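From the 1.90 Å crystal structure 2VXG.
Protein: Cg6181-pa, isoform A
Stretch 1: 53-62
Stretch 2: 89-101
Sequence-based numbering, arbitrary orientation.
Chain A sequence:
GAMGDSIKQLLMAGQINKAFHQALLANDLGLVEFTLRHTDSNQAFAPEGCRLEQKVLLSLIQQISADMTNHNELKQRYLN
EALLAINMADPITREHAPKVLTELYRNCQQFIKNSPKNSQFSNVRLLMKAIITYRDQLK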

ATOM      1  N   GLU A  53      -5.958  -9.752   1.188  1.00 21.27           N
ATOM      2  CA  GLU A  53      -5.024 -10.702   1.754  1.00 20.66           C
ATOM      3  C   GLU A  53      -3.894  -9.972   2.432  1.00 19.21           C
ATOM      4  O   GLU A  53      -3.489  -8.923   1.955  1.00 19.27           O
ATOM      5  CB  GLU A  53      -4.398 -11.486   0.598  1.00 21.27           C
ATOM      6  CG  GLU A  53      -5.244 -12.568   0.123  1.00 23.19           C
ATOM      7  CD  GLU A  53      -4.763 -13.122  -1.158  1.00 22.10           C
ATOM      8  OE1 GLU A  53      -3.713 -12.673  -1.674  1.00 21.57           O
ATOM      9  OE2 GLU A  53      -5.452 -13.999  -1.670  1.00 28.89           O
ATOM     10  N   GLN A  54      -3.335 -10.550   3.490  1.00 18.67           N
ATOM     11  CA  GLN A  54      -2.130  -9.989   4.110  1.00 17.27           C
ATOM     12  C   GLN A  54      -0.960  -9.833   3.134  1.00 17.20           C
ATOM     13  O   GLN A  54      -0.240  -8.829   3.196  1.00 15.39           O
ATOM     14  CB  GLN A  54      -1.666 -10.831   5.287  1.00 17.02           C
ATOM     15  CG  GLN A  54      -2.638 -10.826   6.482  1.00 16.53           C
ATOM     16  CD  GLN A  54      -2.552  -9.573   7.255  1.00 19.52           C
ATOM     17  OE1 GLN A  54      -1.506  -9.279   7.867  1.00 17.69           O
ATOM     18  NE2 GLN A  54      -3.662  -8.812   7.277  1.00 16.76           N
ATOM     19  N   LYS A  55      -0.757 -10.829   2.263  1.00 16.53           N
ATOM     20  CA  LYS A  55       0.330 -10.760   1.297  1.00 16.84           C
ATOM     21  C   LYS A  55       0.161  -9.576   0.327  1.00 15.85           C
ATOM     22  O   LYS A  55       1.135  -8.987  -0.085  1.00 16.30           O
ATOM     23  CB  LYS A  55       0.600 -12.101   0.599  1.00 16.62           C
ATOM     24  CG  LYS A  55      -0.399 -12.595  -0.472  1.00 17.96           C
ATOM     25  CD  LYS A  55       0.069 -13.912  -1.138  1.00 19.15           C
ATOM     26  CE  LYS A  55      -1.143 -14.659  -1.752  1.00 21.52           C
ATOM     27  NZ  LYS A  55      -1.009 -16.104  -1.563  1.00 29.48           N
ATOM     28  N   VAL A  56      -1.083  -9.237   0.011  1.00 16.00           N
ATOM     29  CA  VAL A  56      -1.422  -8.117  -0.860  1.00 15.30           C
ATOM     30  C   VAL A  56      -1.171  -6.817  -0.107  1.00 14.18           C
ATOM     31  O   VAL A  56      -0.610  -5.885  -0.643  1.00 14.28           O
ATOM     32  CB  VAL A  56      -2.883  -8.184  -1.344  1.00 14.46           C
ATOM     33  CG1 VAL A  56      -3.354  -6.826  -1.861  1.00 13.64           C
ATOM     34  CG2 VAL A  56      -3.088  -9.330  -2.413  1.00 13.29           C
ATOM     35  N   LEU A  57      -1.568  -6.770   1.145  1.00 14.60           N
ATOM     36  CA  LEU A  57      -1.339  -5.556   1.939  1.00 14.93           C
ATOM     37  C   LEU A  57       0.141  -5.221   2.028  1.00 14.93           C
ATOM     38  O   LEU A  57       0.508  -4.054   1.830  1.00 15.95           O
ATOM     39  CB  LEU A  57      -1.938  -5.707   3.344  1.00 16.12           C
ATOM     40  CG  LEU A  57      -3.455  -5.759   3.442  1.00 15.08           C
ATOM     41  CD1 LEU A  57      -3.875  -6.199   4.795  1.00 19.19           C
ATOM     42  CD2 LEU A  57      -4.049  -4.410   3.107  1.00 19.27           C
ATOM     43  N   LEU A  58       0.993  -6.218   2.326  1.00 15.01           N
ATOM     44  CA  LEU A  58       2.460  -5.994   2.511  1.00 14.89           C
ATOM     45  C   LEU A  58       3.164  -5.602   1.203  1.00 15.49           C
ATOM     46  O   LEU A  58       4.082  -4.798   1.186  1.00 14.81           O
ATOM     47  CB  LEU A  58       3.140  -7.202   3.123  1.00 15.16           C
ATOM     48  CG  LEU A  58       2.821  -7.488   4.609  1.00 15.57           C
ATOM     49  CD1 LEU A  58       3.355  -8.832   5.142  1.00 14.59           C
ATOM     50  CD2 LEU A  58       3.220  -6.322   5.542  1.00 14.47           C
ATOM     51  N   SER A  59       2.731  -6.191   0.103  1.00 14.95           N
ATOM     52  CA  SER A  59       3.202  -5.809  -1.253  1.00 15.44           C
ATOM     53  C   SER A  59       2.789  -4.372  -1.651  1.00 15.68           C
ATOM     54  O   SER A  59       3.588  -3.622  -2.197  1.00 15.74           O
ATOM     55  CB  SER A  59       2.655  -6.818  -2.272  1.00 15.12           C
ATOM     56  OG  SER A  59       3.026  -6.501  -3.622  1.00 15.05           O
ATOM     57  N   LEU A  60       1.545  -4.018  -1.394  1.00 16.67           N
ATOM     58  CA  LEU A  60       1.030  -2.679  -1.642  1.00 17.24           C
ATOM     59  C   LEU A  60       1.847  -1.677  -0.834  1.00 17.17           C
ATOM     60  O   LEU A  60       2.321  -0.669  -1.384  1.00 16.09           O
ATOM     61  CB  LEU A  60      -0.465  -2.621  -1.281  1.00 17.18           C
ATOM     62  CG  LEU A  60      -1.308  -1.390  -1.538  1.00 18.94           C
ATOM     63  CD1 LEU A  60      -1.227  -1.126  -3.066  1.00 20.29           C
ATOM     64  CD2 LEU A  60      -2.777  -1.614  -1.074  1.00 20.17           C
ATOM     65  N   ILE A  61       2.094  -1.995   0.436  1.00 17.35           N
ATOM     66  CA  ILE A  61       2.931  -1.131   1.289  1.00 17.73           C
ATOM     67  C   ILE A  61       4.340  -0.954   0.670  1.00 18.38           C
ATOM     68  O   ILE A  61       4.848   0.189   0.574  1.00 17.84           O
ATOM     69  CB  ILE A  61       3.098  -1.680   2.747  1.00 17.67           C
ATOM     70  CG1 ILE A  61       1.816  -1.423   3.559  1.00 19.57           C
ATOM     71  CG2 ILE A  61       4.277  -0.988   3.451  1.00 17.59           C
ATOM     72  CD1 ILE A  61       1.760  -2.210   4.883  1.00 17.42           C
ATOM     73  N   GLN A  62       4.913  -2.045   0.242  1.00 18.77           N
ATOM     74  CA  GLN A  62       6.167  -2.051  -0.407  1.00 18.88           C
ATOM     75  C   GLN A  62       6.218  -1.179  -1.677  1.00 18.83           C
ATOM     76  O   GLN A  62       7.037  -0.312  -1.819  1.00 18.93           O
ATOM     77  CB  GLN A  62       6.575  -3.488  -0.629  1.00 19.99           C
ATOM     78  CG  GLN A  62       7.946  -3.682  -1.085  1.00 24.57           C
ATOM     79  CD  GLN A  62       8.105  -3.589  -2.574  1.00 31.97           C
ATOM     80  OE1 GLN A  62       7.422  -4.266  -3.312  1.00 32.79           O
ATOM     81  NE2 GLN A  62       9.012  -2.777  -3.017  1.00 39.55           N
ATOM     82  N   ALA A  89      -0.994 -11.536  14.196  1.00 26.08           N
ATOM     83  CA  ALA A  89      -1.223 -12.931  14.569  1.00 25.12           C
ATOM     84  C   ALA A  89      -1.010 -13.877  13.399  1.00 24.83           C
ATOM     85  O   ALA A  89      -0.893 -15.090  13.589  1.00 25.14           O
ATOM     86  CB  ALA A  89      -2.623 -13.123  15.136  1.00 25.70           C
ATOM     87  N   ASP A  90      -0.969 -13.348  12.179  1.00 23.91           N
ATOM     88  CA  ASP A  90      -0.751 -14.223  11.016  1.00 23.54           C
ATOM     89  C   ASP A  90       0.735 -14.588  11.019  1.00 21.87           C
ATOM     90  O   ASP A  90       1.563 -13.723  10.951  1.00 20.10           O
ATOM     91  CB  ASP A  90      -1.210 -13.511   9.725  1.00 23.36           C
ATOM     92  CG  ASP A  90      -0.960 -14.308   8.471  1.00 24.51           C
ATOM     93  OD1 ASP A  90       0.123 -14.908   8.313  1.00 27.12           O
ATOM     94  OD2 ASP A  90      -1.841 -14.274   7.595  1.00 24.41           O
ATOM     95  N   PRO A  91       1.061 -15.888  11.083  1.00 22.87           N
ATOM     96  CA  PRO A  91       2.471 -16.312  11.190  1.00 22.51           C
ATOM     97  C   PRO A  91       3.393 -15.872  10.012  1.00 21.85           C
ATOM     98  O   PRO A  91       4.585 -15.614  10.214  1.00 21.05           O
ATOM     99  CB  PRO A  91       2.370 -17.839  11.294  1.00 23.49           C
ATOM    100  CG  PRO A  91       1.036 -18.195  10.694  1.00 23.83           C
ATOM    101  CD  PRO A  91       0.139 -17.042  11.027  1.00 23.39           C
ATOM    102  N   ILE A  92       2.833 -15.753   8.818  1.00 20.91           N
ATOM    103  CA  ILE A  92       3.584 -15.254   7.672  1.00 20.73           C
ATOM    104  C   ILE A  92       3.820 -13.767   7.835  1.00 20.75           C
ATOM    105  O   ILE A  92       4.938 -13.270   7.656  1.00 19.92           O
ATOM    106  CB  ILE A  92       2.852 -15.522   6.351  1.00 20.03           C
ATOM    107  CG1 ILE A  92       2.902 -17.033   6.051  1.00 20.82           C
ATOM    108  CG2 ILE A  92       3.505 -14.707   5.242  1.00 20.63           C
ATOM    109  CD1 ILE A  92       2.268 -17.482   4.735  1.00 20.92           C
ATOM    110  N   THR A  93       2.757 -13.045   8.182  1.00 20.35           N
ATOM    111  CA  THR A  93       2.883 -11.637   8.424  1.00 20.29           C
ATOM    112  C   THR A  93       3.899 -11.365   9.535  1.00 21.26           C
ATOM    113  O   THR A  93       4.728 -10.483   9.420  1.00 20.26           O
ATOM    114  CB  THR A  93       1.546 -11.039   8.807  1.00 20.29           C
ATOM    115  OG1 THR A  93       0.625 -11.226   7.722  1.00 17.90           O
ATOM    116  CG2 THR A  93       1.708  -9.522   9.179  1.00 20.12           C
ATOM    117  N   ARG A  94       3.831 -12.131  10.618  1.00 21.83           N
ATOM    118  CA  ARG A  94       4.773 -11.946  11.732  1.00 22.76           C
ATOM    119  C   ARG A  94       6.269 -12.060  11.328  1.00 21.79           C
ATOM    120  O   ARG A  94       7.135 -11.315  11.823  1.00 20.04           O
ATOM    121  CB  ARG A  94       4.390 -12.914  12.841  1.00 23.61           C
ATOM    122  CG  ARG A  94       5.524 -13.688  13.507  1.00 27.79           C
ATOM    123  CD  ARG A  94       4.946 -14.673  14.523  1.00 28.92           C
ATOM    124  NE  ARG A  94       3.851 -14.051  15.287  1.00 35.42           N
ATOM    125  CZ  ARG A  94       4.004 -13.196  16.306  1.00 37.06           C
ATOM    126  NH1 ARG A  94       5.212 -12.815  16.718  1.00 38.96           N
ATOM    127  NH2 ARG A  94       2.927 -12.703  16.916  1.00 36.99           N
ATOM    128  N   GLU A  95       6.561 -12.984  10.421  1.00 21.60           N
ATOM    129  CA  GLU A  95       7.903 -13.177   9.871  1.00 22.06           C
ATOM    130  C   GLU A  95       8.278 -12.134   8.805  1.00 21.65           C
ATOM    131  O   GLU A  95       9.409 -11.646   8.761  1.00 21.01           O
ATOM    132  CB  GLU A  95       7.974 -14.556   9.223  1.00 21.93           C
ATOM    133  CG  GLU A  95       9.360 -14.945   8.751  1.00 23.56           C
ATOM    134  CD  GLU A  95       9.380 -15.979   7.634  1.00 24.31           C
ATOM    135  OE1 GLU A  95      10.493 -16.406   7.287  1.00 30.06           O
ATOM    136  OE2 GLU A  95       8.313 -16.343   7.096  1.00 26.13           O
ATOM    137  N   HIS A  96       7.332 -11.798   7.938  1.00 21.02           N
ATOM    138  CA  HIS A  96       7.612 -10.922   6.795  1.00 20.95           C
ATOM    139  C   HIS A  96       7.432  -9.431   7.118  1.00 20.76           C
ATOM    140  O   HIS A  96       8.165  -8.607   6.598  1.00 18.40           O
ATOM    141  CB  HIS A  96       6.702 -11.313   5.613  1.00 20.40           C
ATOM    142  CG  HIS A  96       7.055 -10.653   4.313  1.00 21.86           C
ATOM    143  ND1 HIS A  96       8.358 -10.452   3.905  1.00 21.32           N
ATOM    144  CD2 HIS A  96       6.274 -10.193   3.304  1.00 20.84           C
ATOM    145  CE1 HIS A  96       8.363  -9.880   2.716  1.00 20.55           C
ATOM    146  NE2 HIS A  96       7.114  -9.712   2.324  1.00 20.87           N
ATOM    147  N   ALA A  97       6.475  -9.087   7.978  1.00 21.00           N
ATOM    148  CA  ALA A  97       6.199  -7.657   8.294  1.00 21.49           C
ATOM    149  C   ALA A  97       7.406  -6.882   8.807  1.00 22.12           C
ATOM    150  O   ALA A  97       7.622  -5.737   8.413  1.00 22.20           O
ATOM    151  CB  ALA A  97       5.040  -7.539   9.312  1.00 22.16           C
ATOM    152  N   PRO A  98       8.181  -7.459   9.736  1.00 22.59           N
ATOM    153  CA  PRO A  98       9.387  -6.719  10.190  1.00 22.90           C
ATOM    154  C   PRO A  98      10.229  -6.165   9.057  1.00 23.10           C
ATOM    155  O   PRO A  98      10.610  -4.991   9.101  1.00 24.96           O
ATOM    156  CB  PRO A  98      10.159  -7.781  10.982  1.00 23.55           C
ATOM    157  CG  PRO A  98       9.044  -8.603  11.580  1.00 22.84           C
ATOM    158  CD  PRO A  98       8.024  -8.718  10.480  1.00 23.28           C
ATOM    159  N   LYS A  99      10.496  -6.985   8.053  1.00 21.98           N
ATOM    160  CA  LYS A  99      11.296  -6.560   6.917  1.00 21.79           C
ATOM    161  C   LYS A  99      10.587  -5.512   6.111  1.00 20.73           C
ATOM    162  O   LYS A  99      11.165  -4.506   5.803  1.00 19.25           O
ATOM    163  CB  LYS A  99      11.681  -7.730   6.027  1.00 23.62           C
ATOM    164  CG  LYS A  99      12.871  -8.530   6.555  1.00 26.30           C
ATOM    165  CD  LYS A  99      12.450  -9.717   7.412  1.00 30.01           C
ATOM    166  CE  LYS A  99      13.664 -10.354   8.110  1.00 30.26           C
ATOM    167  NZ  LYS A  99      13.456 -10.489   9.600  1.00 33.96           N
ATOM    168  N   VAL A 100       9.308  -5.736   5.793  1.00 19.48           N
ATOM    169  CA  VAL A 100       8.555  -4.764   4.996  1.00 17.75           C
ATOM    170  C   VAL A 100       8.447  -3.434   5.730  1.00 17.17           C
ATOM    171  O   VAL A 100       8.605  -2.398   5.142  1.00 14.39           O
ATOM    172  CB  VAL A 100       7.167  -5.317   4.657  1.00 17.60           C
ATOM    173  CG1 VAL A 100       6.251  -4.272   4.021  1.00 15.11           C
ATOM    174  CG2 VAL A 100       7.329  -6.581   3.773  1.00 14.90           C
ATOM    175  N   LEU A 101       8.211  -3.458   7.038  1.00 18.18           N
ATOM    176  CA  LEU A 101       8.077  -2.181   7.754  1.00 18.50           C
ATOM    177  C   LEU A 101       9.367  -1.415   7.918  1.00 18.69           C
ATOM    178  O   LEU A 101       9.347  -0.174   7.978  1.00 18.13           O
ATOM    179  CB  LEU A 101       7.417  -2.382   9.118  1.00 19.13           C
ATOM    180  CG  LEU A 101       6.057  -3.037   9.111  1.00 18.93           C
ATOM    181  CD1 LEU A 101       5.558  -3.252  10.538  1.00 20.83           C
ATOM    182  CD2 LEU A 101       5.104  -2.209   8.253  1.00 24.13           C
TER

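Asp 90 opens the second helix as its N-cap: OD1 accepts from Ile 92 N at 2.9 Å and from Thr 93 N at 3.2 Å, satisfying amides that have no preceding turn to bond to. Its other carboxylate oxygen, OD2, rests 3.7 Å from Gln 54 CG, so the cap also packs against the first helix.

Thr 93 supplies the one hydrogen bond across the contact, OG1 donating to Gln 54 OE1 at 2.9 Å. Here the backbones lie close, Gln 54 CA and Thr 93 CA being 6.8 Å apart, and the polar link sits at the N-terminal end of a nearly parallel pair of helices, 11° between directions and 10.2 Å between axes at closest approach.

One turn on, the rule changes to apolar packing. Leu 58 is a knob in a hole formed by Thr 93, His 96, Ala 97 and Val 100. Its CD1 meets His 96 CD2 at 3.7 Å, approaching the ring obliquely, while its CD2 lies 4.4 Å from Ala 97 CB, a small side chain set sideways to the contact. The helix kinks at Pro 98 and Lys 99, both out of reach. Beyond, Val 100 CG1 touches both Leu 58 CD2, at 4.0 Å, and Ile 61 CG2, at 3.9 Å, bridging successive turns of the first helix.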